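Local atomic coordinates of aminotransferase (Streptomyces pactum, PDB entry 4ZM4), a protein that belongs to the class-III aminotransferases, a family of pyridoxal-5'-phosphate-dependent proteins, and is found as an assembly of two chains. Residues H189-G194 / R202-R207; L193-P198 / V215-V220; E346-E351 / K434-L439. The protein carries 1 engineered substitution. All coordinates share one frame; numbering follows the deposited sequence.

Interaction 1: H189-G194 / R202-R207; sequences HTVQLG and RELFAR
One methyl of L204, CD2, does all the touching from the helix side, meeting the fork of L193 and the tip of V191. The L193 half is the tighter: L193 CD1 lies 4.0 Å from L204 CD2, and L193 CD2 also comes within 4.2 Å of L204 CD2. The methyl therefore sits against both arms of the fork, and both leucines are buried. With CG anti to the backbone N (chi1 177°), the L204 side chain reaches from the helix toward the strand. V191 makes the looser half, its CG1 stopping 4.3 Å from L204 CD2, and is itself partly exposed. On the exposed side of the helix, E203 and R207 pair with each other in a salt bridge one turn apart whose hydrogen bond is weak (3.5 Å between R207 NH1 and E203 OE1). The guanidinium lies with one face over L204 CA, 3.9 Å below its plane, so the arginine covers the helix backbone at the base of the leucine.

Within this chain, strand 190-193 is the outermost strand at its end of the mixed seven-stranded sheet and pairs in parallel with strand 142-146, whose V144 also touches L204. Helix 198-208 packs on this sheet in a beta-alpha-beta connection leading to strand 212-217, two places inward. F205 faces I212 and V215 on that strand and L240 of helix 233-244.

Interaction 2: L193-P198 / V215-V220; sequences LGWNDP and VIVEPV
This is a buried packing contact between an indole and the end of a strand: W195, in the loop between strand 190-193 and helix 198-208, lies against the C-terminal end of strand 212-217 and the turn that follows. Its chi1 of -176° swings the indole away from the backbone N and carries the six-membered ring across to V217. V217 CG2 stands 3.4 Å from W195 CZ3, a close fit, and the two side chains meet at about a right angle. Further along, two backbone carbonyls come close to the six-membered ring. E218 O approaches W195 CH2 obliquely at 3.6 Å, while P219 O lies at the edge, near the ring plane, 3.6 Å from W195 CZ2. N196 ND2 sits 3.2 Å above one face of the indole, offset toward its rim. The indole N-H is bonded to I227 O, which helps to fix the ring.

G194 to D197 form a type II turn with N196 at its positive-phi position. On the other segment, the E218 carboxylate belongs to the pocket of the bound P3B and is bonded to Y150 N, N223 ND2 and A222 N. H149 meets W195 edge-to-face and bonds E218 N; F233 of helix 233-244 also meets the indole, and F146 of strand 142-146 touches V217.

Interaction 3: E346-E351 / K434-L439; sequences EDTVRE and KVAGAL
T348 lays its methyl against that of A436, with T348 CG2 only 3.3 Å from A436 CB. That is short for two methyl groups and, at 2.40 Å resolution, of doubtful exactness. The two helices are nevertheless close here: the CA atoms of V349 and A436 come within 6.4 Å of each other, a closeness that the small alanine side chain permits. At a chi1 of -59°, T348 aims CG2 at the neighbouring helix and keeps OG1 beside its own backbone N. There OG1 is hydrogen-bonded to Y344 O one turn earlier, which helps to hold the methyl in place.

On the buried side a second apolar pair takes over. V349 CG2 meets L439 CD1 at 4.0 Å, and the two side chains cross obliquely. The interface thus runs from a partly exposed side at T348 and A436 to a buried one at V349 and L439. Away from the second helix, R350 turns back along its own helix to E346. R350 NH2 reaches E346 OE2 at 2.9 Å, with an N-H...O angle of 161°, and the oxygen lies close to the guanidinium plane. OE2 is used on its anti side, and R350 NE adds a weak bond of 3.3 Å to E346 OE2. The other carboxylate oxygen of E346 forms a salt bridge with R364.

Helices 334-355 and 429-444 pair side by side, with W421 of strand 421-422 touching both V349 and L439. R364 ties helix 334-355 to strand 360-365 of the same antiparallel sheet. On helix 429-444, V435 rests on I61 of strand 59-62, and L439 also touches F413.

Interactions 1 and 2 share L193 and G194, and their centres are 11 Å apart. They touch directly where F205 CZ packs 3.5 Å from V215 CG2, so the helix and the strand that follows it in the chain join the two contacts on one seven-stranded sheet. Interaction 2 is the one that reaches the ligand: the E218 side chain is about 4 Å from bound P3B. Interaction 3 belongs to a separate helix pair beside the three-stranded sheet. Its centre lies about 41 Å from that of interaction 1 and 31 Å from that of interaction 2, with nearest atoms about 22 Å and 13 Å apart.

Interaction 1: H189-G194 / R202-R207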
loop_
_atom_site.group_PDB
_atom_site.type_symbol
_atom_site.label_atom_id
_atom_site.label_comp_id
_atom_site.label_asym_id
_atom_site.label_seq_id
_atom_site.Cartn_x
_atom_site.Cartn_y
_atom_site.Cartn_z
ATOM N N HIS B 189 9.579 -17.065 13.333
ATOM C CA HIS B 189 8.361 -17.866 13.302
ATOM C C HIS B 189 7.963 -18.155 11.860
ATOM O O HIS B 189 6.806 -18.354 11.544
ATOM C CB HIS B 189 7.250 -17.152 14.092
ATOM C CG HIS B 189 7.592 -16.936 15.536
ATOM N ND1 HIS B 189 7.393 -17.899 16.501
ATOM C CD2 HIS B 189 8.146 -15.885 16.173
ATOM C CE1 HIS B 189 7.844 -17.467 17.659
ATOM N NE2 HIS B 189 8.278 -16.232 17.495
ATOM N N THR B 190 8.937 -18.123 10.973
ATOM C CA THR B 190 8.716 -18.388 9.587
ATOM C C THR B 190 9.717 -19.445 9.119
ATOM O O THR B 190 10.894 -19.343 9.372
ATOM C CB THR B 190 8.908 -17.138 8.741
ATOM O OG1 THR B 190 8.089 -16.075 9.237
ATOM C CG2 THR B 190 8.541 -17.418 7.267
ATOM N N VAL B 191 9.204 -20.428 8.381
ATOM C CA VAL B 191 9.923 -21.624 8.021
ATOM C C VAL B 191 9.746 -21.805 6.499
ATOM O O VAL B 191 8.796 -21.264 5.898
ATOM C CB VAL B 191 9.386 -22.758 8.946
ATOM C CG1 VAL B 191 8.898 -23.973 8.211
ATOM C CG2 VAL B 191 10.427 -23.119 10.032
ATOM N N GLN B 192 10.625 -22.578 5.870
ATOM C CA GLN B 192 10.579 -22.712 4.431
ATOM C C GLN B 192 10.883 -24.142 4.008
ATOM O O GLN B 192 11.710 -24.813 4.631
ATOM C CB GLN B 192 11.565 -21.748 3.785
ATOM C CG GLN B 192 11.249 -21.410 2.357
ATOM C CD GLN B 192 12.162 -20.366 1.720
ATOM O OE1 GLN B 192 11.673 -19.357 1.244
ATOM N NE2 GLN B 192 13.473 -20.587 1.740
ATOM N N LEU B 193 10.196 -24.586 2.941
ATOM C CA LEU B 193 10.475 -25.818 2.234
ATOM C C LEU B 193 10.626 -25.543 0.740
ATOM O O LEU B 193 10.256 -24.501 0.257
ATOM C CB LEU B 193 9.274 -26.771 2.334
ATOM C CG LEU B 193 8.652 -27.085 3.675
ATOM C CD1 LEU B 193 7.394 -27.881 3.438
ATOM C CD2 LEU B 193 9.648 -27.870 4.521
ATOM N N GLY B 194 11.100 -26.535 0.002
ATOM C CA GLY B 194 11.127 -26.494 -1.443
ATOM C C GLY B 194 9.733 -26.737 -2.025
ATOM O O GLY B 194 8.969 -27.571 -1.519
ATOM N N ARG B 202 5.268 -33.493 4.162
ATOM C CA ARG B 202 4.681 -34.496 5.069
ATOM C C ARG B 202 5.487 -34.581 6.350
ATOM O O ARG B 202 4.925 -34.659 7.448
ATOM C CB ARG B 202 4.658 -35.873 4.406
ATOM C CG ARG B 202 3.600 -36.051 3.335
ATOM C CD ARG B 202 3.633 -37.483 2.837
ATOM N NE ARG B 202 2.363 -37.822 2.203
ATOM C CZ ARG B 202 2.149 -37.876 0.889
ATOM N NH1 ARG B 202 3.141 -37.618 0.021
ATOM N NH2 ARG B 202 0.937 -38.218 0.437
ATOM N N GLU B 203 6.809 -34.570 6.220
ATOM C CA GLU B 203 7.676 -34.686 7.392
ATOM C C GLU B 203 7.491 -33.478 8.306
ATOM O O GLU B 203 7.290 -33.618 9.530
ATOM C CB GLU B 203 9.137 -34.848 7.006
ATOM C CG GLU B 203 9.922 -35.580 8.086
ATOM C CD GLU B 203 11.399 -35.228 8.110
ATOM O OE1 GLU B 203 11.997 -35.233 9.214
ATOM O OE2 GLU B 203 11.962 -34.978 7.021
ATOM N N LEU B 204 7.447 -32.296 7.690
ATOM C CA LEU B 204 7.187 -31.077 8.444
ATOM C C LEU B 204 5.909 -31.225 9.283
ATOM O O LEU B 204 5.938 -31.043 10.490
ATOM C CB LEU B 204 7.054 -29.859 7.525
ATOM C CG LEU B 204 6.704 -28.565 8.272
ATOM C CD1 LEU B 204 7.765 -28.198 9.293
ATOM C CD2 LEU B 204 6.542 -27.435 7.279
ATOM N N PHE B 205 4.799 -31.556 8.628
ATOM C CA PHE B 205 3.502 -31.677 9.320
ATOM C C PHE B 205 3.463 -32.769 10.354
ATOM O O PHE B 205 2.789 -32.637 11.368
ATOM C CB PHE B 205 2.340 -31.768 8.308
ATOM C CG PHE B 205 1.803 -30.404 7.908
ATOM C CD1 PHE B 205 2.450 -29.646 6.928
ATOM C CD2 PHE B 205 0.682 -29.859 8.541
ATOM C CE1 PHE B 205 1.979 -28.415 6.567
ATOM C CE2 PHE B 205 0.212 -28.613 8.179
ATOM C CZ PHE B 205 0.856 -27.901 7.185
ATOM N N ALA B 206 4.163 -33.865 10.108
ATOM C CA ALA B 206 4.239 -34.969 11.100
ATOM C C ALA B 206 4.895 -34.475 12.384
ATOM O O ALA B 206 4.483 -34.826 13.474
ATOM C CB ALA B 206 4.987 -36.172 10.527
ATOM N N ARG B 207 5.873 -33.593 12.238
ATOM C CA ARG B 207 6.607 -33.058 13.396
ATOM C C ARG B 207 5.915 -31.867 14.047
ATOM O O ARG B 207 5.912 -31.753 15.258
ATOM C CB ARG B 207 7.986 -32.608 12.960
ATOM C CG ARG B 207 9.005 -33.710 12.724
ATOM C CD ARG B 207 10.099 -33.301 11.707
ATOM N NE ARG B 207 10.237 -31.834 11.544
ATOM C CZ ARG B 207 10.622 -31.221 10.422
ATOM N NH1 ARG B 207 10.939 -31.915 9.315
ATOM N NH2 ARG B 207 10.686 -29.904 10.399
#

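Interaction 2: L193-P198 / V215-V220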
loop_
_atom_site.group_PDB
_atom_site.type_symbol
_atom_site.label_atom_id
_atom_site.label_comp_id
_atom_site.label_asym_id
_atom_site.label_seq_id
_atom_site.Cartn_x
_atom_site.Cartn_y
_atom_site.Cartn_z
ATOM N N LEU B 193 10.196 -24.586 2.941
ATOM C CA LEU B 193 10.475 -25.818 2.234
ATOM C C LEU B 193 10.626 -25.543 0.740
ATOM O O LEU B 193 10.256 -24.501 0.257
ATOM C CB LEU B 193 9.274 -26.771 2.334
ATOM C CG LEU B 193 8.652 -27.085 3.675
ATOM C CD1 LEU B 193 7.394 -27.881 3.438
ATOM C CD2 LEU B 193 9.648 -27.870 4.521
ATOM N N GLY B 194 11.100 -26.535 0.002
ATOM C CA GLY B 194 11.127 -26.494 -1.443
ATOM C C GLY B 194 9.733 -26.737 -2.025
ATOM O O GLY B 194 8.969 -27.571 -1.519
ATOM N N TRP B 195 9.436 -26.024 -3.100
ATOM C CA TRP B 195 8.199 -26.147 -3.845
ATOM C C TRP B 195 8.099 -27.557 -4.418
ATOM O O TRP B 195 9.113 -28.121 -4.794
ATOM C CB TRP B 195 8.232 -25.134 -4.973
ATOM C CG TRP B 195 6.986 -24.991 -5.853
ATOM C CD1 TRP B 195 6.977 -24.809 -7.195
ATOM C CD2 TRP B 195 5.606 -24.934 -5.443
ATOM N NE1 TRP B 195 5.705 -24.649 -7.642
ATOM C CE2 TRP B 195 4.845 -24.729 -6.595
ATOM C CE3 TRP B 195 4.959 -25.050 -4.218
ATOM C CZ2 TRP B 195 3.480 -24.626 -6.576
ATOM C CZ3 TRP B 195 3.584 -24.968 -4.198
ATOM C CH2 TRP B 195 2.855 -24.777 -5.374
ATOM N N ASN B 196 6.897 -28.124 -4.420
ATOM C CA ASN B 196 6.612 -29.431 -4.973
ATOM C C ASN B 196 7.448 -30.559 -4.388
ATOM O O ASN B 196 7.875 -31.460 -5.100
ATOM C CB ASN B 196 6.739 -29.390 -6.492
ATOM C CG ASN B 196 5.611 -28.599 -7.153
ATOM O OD1 ASN B 196 4.460 -28.685 -6.736
ATOM N ND2 ASN B 196 5.933 -27.845 -8.181
ATOM N N ASP B 197 7.696 -30.511 -3.077
ATOM C CA ASP B 197 8.437 -31.587 -2.355
ATOM C C ASP B 197 7.518 -32.223 -1.318
ATOM O O ASP B 197 7.561 -31.845 -0.153
ATOM C CB ASP B 197 9.682 -31.007 -1.679
ATOM C CG ASP B 197 10.572 -32.080 -1.086
ATOM O OD1 ASP B 197 10.119 -33.232 -0.918
ATOM O OD2 ASP B 197 11.741 -31.784 -0.805
ATOM N N PRO B 198 6.663 -33.189 -1.735
ATOM C CA PRO B 198 5.668 -33.770 -0.804
ATOM C C PRO B 198 6.244 -34.491 0.426
ATOM O O PRO B 198 5.682 -34.401 1.510
ATOM C CB PRO B 198 4.849 -34.719 -1.682
ATOM C CG PRO B 198 5.578 -34.860 -2.960
ATOM C CD PRO B 198 6.579 -33.767 -3.089
ATOM N N VAL B 215 0.008 -22.128 6.227
ATOM C CA VAL B 215 0.878 -22.308 5.106
ATOM C C VAL B 215 0.477 -21.267 4.061
ATOM O O VAL B 215 -0.667 -21.266 3.579
ATOM C CB VAL B 215 0.728 -23.679 4.497
ATOM C CG1 VAL B 215 1.681 -23.817 3.318
ATOM C CG2 VAL B 215 0.999 -24.760 5.546
ATOM N N ILE B 216 1.413 -20.396 3.672
ATOM C CA ILE B 216 1.148 -19.475 2.579
ATOM C C ILE B 216 1.863 -19.967 1.321
ATOM O O ILE B 216 2.992 -20.495 1.425
ATOM C CB ILE B 216 1.518 -18.015 2.928
ATOM C CG1 ILE B 216 1.106 -17.058 1.806
ATOM C CG2 ILE B 216 3.009 -17.877 3.206
ATOM C CD1 ILE B 216 0.932 -15.615 2.243
ATOM N N VAL B 217 1.213 -19.805 0.154
ATOM C CA VAL B 217 1.714 -20.390 -1.064
ATOM C C VAL B 217 1.199 -19.677 -2.326
ATOM O O VAL B 217 0.049 -19.229 -2.368
ATOM C CB VAL B 217 1.335 -21.871 -1.101
ATOM C CG1 VAL B 217 -0.161 -22.019 -1.199
ATOM C CG2 VAL B 217 2.040 -22.584 -2.256
ATOM N N GLU B 218 2.069 -19.527 -3.321
ATOM C CA GLU B 218 1.664 -19.155 -4.676
ATOM C C GLU B 218 1.187 -20.419 -5.345
ATOM O O GLU B 218 1.986 -21.296 -5.671
ATOM C CB GLU B 218 2.824 -18.571 -5.493
ATOM C CG GLU B 218 3.271 -17.177 -5.080
ATOM C CD GLU B 218 4.334 -16.627 -6.009
ATOM O OE1 GLU B 218 4.136 -16.671 -7.260
ATOM O OE2 GLU B 218 5.380 -16.148 -5.509
ATOM N N PRO B 219 -0.138 -20.536 -5.583
ATOM C CA PRO B 219 -0.618 -21.844 -6.071
ATOM C C PRO B 219 0.046 -22.227 -7.395
ATOM O O PRO B 219 0.294 -23.400 -7.632
ATOM C CB PRO B 219 -2.133 -21.648 -6.222
ATOM C CG PRO B 219 -2.452 -20.396 -5.507
ATOM C CD PRO B 219 -1.232 -19.559 -5.460
ATOM N N VAL B 220 0.279 -21.260 -8.252
ATOM C CA VAL B 220 1.254 -21.404 -9.334
ATOM C C VAL B 220 2.400 -20.471 -8.973
ATOM O O VAL B 220 2.181 -19.293 -8.709
ATOM C CB VAL B 220 0.719 -20.931 -10.684
ATOM C CG1 VAL B 220 1.822 -20.970 -11.735
ATOM C CG2 VAL B 220 -0.435 -21.781 -11.129
#

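Interaction 3: E346-E351 / K434-L439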
loop_
_atom_site.group_PDB
_atom_site.type_symbol
_atom_site.label_atom_id
_atom_site.label_comp_id
_atom_site.label_asym_id
_atom_site.label_seq_id
_atom_site.Cartn_x
_atom_site.Cartn_y
_atom_site.Cartn_z
ATOM N N GLU B 346 3.431 -19.123 -27.075
ATOM C CA GLU B 346 4.258 -20.276 -26.772
ATOM C C GLU B 346 4.753 -20.960 -28.051
ATOM O O GLU B 346 5.958 -21.162 -28.197
ATOM C CB GLU B 346 3.522 -21.284 -25.894
ATOM C CG GLU B 346 4.335 -22.546 -25.627
ATOM C CD GLU B 346 3.656 -23.534 -24.700
ATOM O OE1 GLU B 346 2.493 -23.308 -24.263
ATOM O OE2 GLU B 346 4.315 -24.537 -24.371
ATOM N N ASP B 347 3.850 -21.290 -28.983
ATOM C CA ASP B 347 4.246 -21.995 -30.215
ATOM C C ASP B 347 5.248 -21.175 -31.042
ATOM O O ASP B 347 6.267 -21.692 -31.511
ATOM C CB ASP B 347 3.027 -22.370 -31.086
ATOM C CG ASP B 347 2.056 -23.350 -30.387
ATOM O OD1 ASP B 347 2.463 -24.077 -29.442
ATOM O OD2 ASP B 347 0.872 -23.385 -30.792
ATOM N N THR B 348 4.969 -19.885 -31.176
ATOM C CA THR B 348 5.813 -18.967 -31.951
ATOM C C THR B 348 7.217 -18.854 -31.395
ATOM O O THR B 348 8.193 -18.977 -32.127
ATOM C CB THR B 348 5.193 -17.565 -31.956
ATOM O OG1 THR B 348 3.885 -17.643 -32.527
ATOM C CG2 THR B 348 6.035 -16.620 -32.775
ATOM N N VAL B 349 7.318 -18.669 -30.084
ATOM C CA VAL B 349 8.614 -18.531 -29.427
ATOM C C VAL B 349 9.401 -19.833 -29.462
ATOM O O VAL B 349 10.595 -19.805 -29.731
ATOM C CB VAL B 349 8.451 -18.004 -27.996
ATOM C CG1 VAL B 349 9.746 -18.049 -27.222
ATOM C CG2 VAL B 349 7.910 -16.580 -28.039
ATOM N N ARG B 350 8.740 -20.974 -29.268
ATOM C CA ARG B 350 9.397 -22.295 -29.480
ATOM C C ARG B 350 10.009 -22.468 -30.890
ATOM O O ARG B 350 11.145 -22.916 -31.023
ATOM C CB ARG B 350 8.427 -23.461 -29.216
ATOM C CG ARG B 350 8.355 -23.881 -27.761
ATOM C CD ARG B 350 7.606 -25.203 -27.531
ATOM N NE ARG B 350 7.002 -25.216 -26.196
ATOM C CZ ARG B 350 7.670 -25.378 -25.048
ATOM N NH1 ARG B 350 8.982 -25.605 -25.040
ATOM N NH2 ARG B 350 7.021 -25.319 -23.889
ATOM N N GLU B 351 9.259 -22.102 -31.929
ATOM C CA GLU B 351 9.755 -22.216 -33.293
ATOM C C GLU B 351 10.990 -21.320 -33.453
ATOM O O GLU B 351 12.010 -21.748 -33.986
ATOM C CB GLU B 351 8.655 -21.846 -34.298
ATOM C CG GLU B 351 9.000 -22.029 -35.768
ATOM C CD GLU B 351 7.973 -21.385 -36.717
ATOM O OE1 GLU B 351 6.760 -21.358 -36.375
ATOM O OE2 GLU B 351 8.380 -20.890 -37.808
ATOM N N LYS B 434 5.144 -9.888 -34.816
ATOM C CA LYS B 434 6.238 -8.909 -34.656
ATOM C C LYS B 434 7.209 -9.321 -33.566
ATOM O O LYS B 434 8.410 -9.126 -33.696
ATOM C CB LYS B 434 5.711 -7.513 -34.335
ATOM C CG LYS B 434 5.004 -6.831 -35.487
ATOM C CD LYS B 434 4.805 -5.344 -35.208
ATOM C CE LYS B 434 3.930 -4.700 -36.281
ATOM N NZ LYS B 434 3.842 -3.223 -36.100
ATOM N N VAL B 435 6.697 -9.866 -32.470
ATOM C CA VAL B 435 7.577 -10.282 -31.382
ATOM C C VAL B 435 8.542 -11.361 -31.880
ATOM O O VAL B 435 9.741 -11.312 -31.606
ATOM C CB VAL B 435 6.780 -10.762 -30.163
ATOM C CG1 VAL B 435 7.674 -11.507 -29.182
ATOM C CG2 VAL B 435 6.086 -9.569 -29.495
ATOM N N ALA B 436 7.995 -12.312 -32.634
ATOM C CA ALA B 436 8.785 -13.387 -33.241
ATOM C C ALA B 436 9.981 -12.846 -34.041
ATOM O O ALA B 436 11.112 -13.243 -33.815
ATOM C CB ALA B 436 7.892 -14.226 -34.145
ATOM N N GLY B 437 9.690 -11.940 -34.970
ATOM C CA GLY B 437 10.699 -11.286 -35.753
ATOM C C GLY B 437 11.745 -10.637 -34.883
ATOM O O GLY B 437 12.952 -10.824 -35.105
ATOM N N ALA B 438 11.296 -9.893 -33.861
ATOM C CA ALA B 438 12.218 -9.192 -32.964
ATOM C C ALA B 438 13.108 -10.180 -32.198
ATOM O O ALA B 438 14.277 -9.908 -31.997
ATOM C CB ALA B 438 11.454 -8.273 -32.029
ATOM N N LEU B 439 12.556 -11.313 -31.764
ATOM C CA LEU B 439 13.326 -12.305 -31.010
ATOM C C LEU B 439 14.312 -13.036 -31.898
ATOM O O LEU B 439 15.424 -13.356 -31.462
ATOM C CB LEU B 439 12.405 -13.303 -30.272
ATOM C CG LEU B 439 11.661 -12.703 -29.063
ATOM C CD1 LEU B 439 10.555 -13.636 -28.570
ATOM C CD2 LEU B 439 12.621 -12.392 -27.921
#